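Local coordinates for putative sugar binding protein (Bacteroides vulgatus ATCC 8482, PDB 3KEZ) that belongs to the SusD family of outer membrane proteins, binds calcium and probably captures sugars as nutrients at the cell surface, at residues A344-A347 / A348-G352; K377-T380 / L381-L385. All blocks are in the same frame, centred on the assembly; numbering follows the deposited sequence.

Interaction 1: residues A344-A347 / A348-G352; sequences AAEA and AVQTG
The carboxylate of Glu-346 and the amide of Gln-350, one helical turn apart, are turned about 56° against each other and joined by a water that donates to Glu-346 OE2 at 2.5 Å and accepts from Gln-350 NE2 at 3.0 Å. One face of the carboxylate is covered by leucine: Leu-381 CD1 lies over it, with Leu-385 CD2 next to it near OE1. Leu-381 CD2 stands off the NE2 end of the amide and does not cover its face. Glu-346 OE2 also forms a salt bridge with Arg-404, which gives this buried acid a charged partner. The glutamate runs out extended, whereas the glutamine bends at its second torsion (chi2 -76°); its CG stays 3.3 Å from Glu-346 O.

Behind these groups the backbone is ordinary helix, with Ala-348 N, Val-349 N and Gln-350 N donating to the carbonyls four residues earlier. The last turn is finished differently. With chi1 at 56°, Thr-351 brings OG1 back to donate to Ala-347 O at 2.8 Å, beside a weak bond from its own N to the same oxygen. Gly-352, at positive phi, is the C-prime residue of a Schellman motif, and its N donates to Val-349 O at 3.0 Å.

Small side chains face the neighbouring helices of this SusD-family protein. Ala-347 packs on Leu-216 of helix 212-229 and Leu-207 of helix 195-209, Ala-348 meets Ala-357 of helix 354-368, and Val-349 touches Val-384 of helix 381-392.

Interaction 2: residues K377-T380 / L381-L385; sequences KTLT and LENVL
Thr-380 and Asn-383 form a capping box at the start of helix 381-392, with Thr-380 as the N-cap. Hydrogen bonds run both ways between them: Asn-383 N donates to Thr-380 OG1 at 3.0 Å, nearly straight at 160°, and Thr-380 N donates to Asn-383 OD1, also at 3.0 Å. The cap thus supplies an acceptor for one of the first helical N-H groups, and the asparagine in turn fixes the backbone of its partner. Val-384 N to Thr-380 O, 3.2 Å, begins the regular helical bonding.

Apolar contact is lighter. Leu-379 CD2 crosses the asparagine side chain 4.0 Å from Asn-383 CB, and the leucine continues into helix 354-368, where it meets Ala-357, Val-358 and Leu-361. Asn-354 of that helix bonds to Lys-377 O and Leu-379 N, holding the incoming loop against it.

Within the box the threonine hydroxyl sits over one face of the asparagine amide. A chi1 of 71° sets Thr-380 OG1 there, 3.1 Å from Asn-383 CG, and Thr-380 N approaches from the same face, so that its bond reaches OD1 from 55° above the carbonyl plane.

Interactions 1 and 2 hold opposite kinds of helix end: the first closes helix 337-350 at its C-terminus, the second opens helix 381-392 at its N-terminus. The first is largely buried and uses small residues plus an acid bridged by water to an amide; the second is partly exposed, and its polar cap belongs to the surface. Their centres are 9 Å apart, and the two helices touch through packing, with Glu-346 CG 3.6 Å from Leu-381 CD1 and Val-349 CG1 3.7 Å from Leu-381 N. Helix 354-368 is shared, since both contacts pack against it. Both lie away from the calcium site.

Interaction 1: residues A344-A347 / A348-G352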
# COMPACT_ATOMS: atom_id res chain seq x y z
N ALA A 344 12.67 -7.52 -4.67
CA ALA A 344 13.90 -8.29 -4.84
C ALA A 344 14.81 -7.67 -5.89
O ALA A 344 16.01 -7.58 -5.68
CB ALA A 344 13.60 -9.76 -5.19
N ALA A 345 14.22 -7.16 -6.98
CA ALA A 345 15.00 -6.52 -8.04
C ALA A 345 15.72 -5.28 -7.53
O ALA A 345 16.92 -5.12 -7.75
CB ALA A 345 14.13 -6.19 -9.23
N GLU A 346 14.98 -4.43 -6.83
CA GLU A 346 15.55 -3.22 -6.24
C GLU A 346 16.68 -3.54 -5.24
O GLU A 346 17.78 -3.00 -5.35
CB GLU A 346 14.46 -2.36 -5.60
CG GLU A 346 15.01 -1.08 -4.99
CD GLU A 346 13.94 -0.16 -4.36
OE1 GLU A 346 12.75 -0.19 -4.74
OE2 GLU A 346 14.32 0.63 -3.47
N ALA A 347 16.42 -4.46 -4.33
CA ALA A 347 17.41 -4.84 -3.32
C ALA A 347 18.64 -5.49 -3.96
O ALA A 347 19.75 -5.29 -3.48
CB ALA A 347 16.79 -5.78 -2.28
N ALA A 348 18.45 -6.26 -5.04
CA ALA A 348 19.56 -6.83 -5.79
C ALA A 348 20.45 -5.72 -6.39
O ALA A 348 21.69 -5.77 -6.27
CB ALA A 348 19.06 -7.76 -6.90
N VAL A 349 19.82 -4.72 -7.00
CA VAL A 349 20.55 -3.60 -7.59
C VAL A 349 21.34 -2.91 -6.49
O VAL A 349 22.55 -2.67 -6.62
CB VAL A 349 19.61 -2.58 -8.23
CG1 VAL A 349 20.39 -1.22 -8.52
CG2 VAL A 349 19.03 -3.17 -9.53
N GLN A 350 20.66 -2.63 -5.38
CA GLN A 350 21.25 -1.87 -4.31
C GLN A 350 22.34 -2.63 -3.55
O GLN A 350 23.16 -2.02 -2.90
CB GLN A 350 20.18 -1.29 -3.38
CG GLN A 350 19.24 -0.34 -4.05
CD GLN A 350 19.85 1.05 -4.30
OE1 GLN A 350 20.92 1.16 -4.87
NE2 GLN A 350 19.18 2.08 -3.87
N THR A 351 22.40 -3.97 -3.69
CA THR A 351 23.49 -4.76 -3.11
C THR A 351 24.53 -5.21 -4.15
O THR A 351 25.43 -5.97 -3.84
CB THR A 351 22.93 -5.97 -2.38
OG1 THR A 351 22.12 -6.74 -3.26
CG2 THR A 351 22.08 -5.54 -1.16
N GLY A 352 24.39 -4.75 -5.38
CA GLY A 352 25.40 -4.98 -6.39
C GLY A 352 25.29 -6.33 -7.05
O GLY A 352 26.28 -6.84 -7.56
O HOH W 1 16.34 2.05 -2.93

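Interaction 2: residues K377-T380 / L381-L385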
# COMPACT_ATOMS: atom_id res chain seq x y z
N LYS A 377 21.77 -6.03 -19.45
CA LYS A 377 21.77 -4.64 -18.98
C LYS A 377 22.41 -4.62 -17.60
O LYS A 377 22.31 -5.59 -16.84
CB LYS A 377 20.35 -4.08 -18.84
CG LYS A 377 19.48 -4.22 -20.10
CD LYS A 377 19.85 -3.24 -21.14
CE LYS A 377 18.90 -3.25 -22.34
NZ LYS A 377 19.58 -2.54 -23.42
N THR A 378 23.09 -3.52 -17.29
CA THR A 378 23.50 -3.24 -15.93
C THR A 378 22.40 -2.37 -15.38
O THR A 378 22.25 -1.21 -15.78
CB THR A 378 24.84 -2.53 -15.86
OG1 THR A 378 25.85 -3.42 -16.40
CG2 THR A 378 25.15 -2.16 -14.40
N LEU A 379 21.54 -2.99 -14.57
CA LEU A 379 20.34 -2.34 -14.09
C LEU A 379 20.65 -1.30 -13.01
O LEU A 379 21.51 -1.51 -12.15
CB LEU A 379 19.30 -3.35 -13.59
CG LEU A 379 18.62 -4.26 -14.64
CD1 LEU A 379 17.74 -5.22 -13.87
CD2 LEU A 379 17.81 -3.48 -15.62
N THR A 380 19.94 -0.16 -13.10
CA THR A 380 20.02 0.95 -12.14
C THR A 380 18.75 0.99 -11.24
O THR A 380 17.72 0.39 -11.55
CB THR A 380 20.14 2.28 -12.90
OG1 THR A 380 18.88 2.54 -13.52
CG2 THR A 380 21.26 2.20 -13.98
N LEU A 381 18.82 1.70 -10.12
CA LEU A 381 17.63 1.91 -9.34
C LEU A 381 16.52 2.53 -10.20
O LEU A 381 15.36 2.13 -10.13
CB LEU A 381 17.92 2.80 -8.13
CG LEU A 381 16.73 3.20 -7.28
CD1 LEU A 381 16.05 1.96 -6.68
CD2 LEU A 381 17.15 4.21 -6.20
N GLU A 382 16.88 3.51 -11.00
CA GLU A 382 15.88 4.18 -11.82
C GLU A 382 15.18 3.21 -12.79
O GLU A 382 14.00 3.35 -13.03
CB GLU A 382 16.50 5.33 -12.60
CG GLU A 382 15.51 5.98 -13.54
CD GLU A 382 15.89 7.39 -13.97
OE1 GLU A 382 17.02 7.86 -13.71
OE2 GLU A 382 15.03 8.04 -14.58
N ASN A 383 15.94 2.29 -13.37
CA ASN A 383 15.40 1.23 -14.25
C ASN A 383 14.34 0.43 -13.50
O ASN A 383 13.26 0.16 -14.02
CB ASN A 383 16.48 0.21 -14.68
CG ASN A 383 17.53 0.76 -15.64
OD1 ASN A 383 18.57 0.11 -15.80
ND2 ASN A 383 17.28 1.86 -16.32
N VAL A 384 14.66 0.05 -12.26
CA VAL A 384 13.75 -0.73 -11.45
C VAL A 384 12.49 0.04 -11.07
O VAL A 384 11.36 -0.47 -11.23
CB VAL A 384 14.43 -1.36 -10.22
CG1 VAL A 384 13.39 -2.05 -9.35
CG2 VAL A 384 15.50 -2.37 -10.65
N LEU A 385 12.66 1.27 -10.63
CA LEU A 385 11.52 2.15 -10.31
C LEU A 385 10.63 2.49 -11.54
O LEU A 385 9.40 2.62 -11.42
CB LEU A 385 12.01 3.40 -9.62
CG LEU A 385 12.69 3.24 -8.25
CD1 LEU A 385 13.12 4.58 -7.69
CD2 LEU A 385 11.79 2.46 -7.24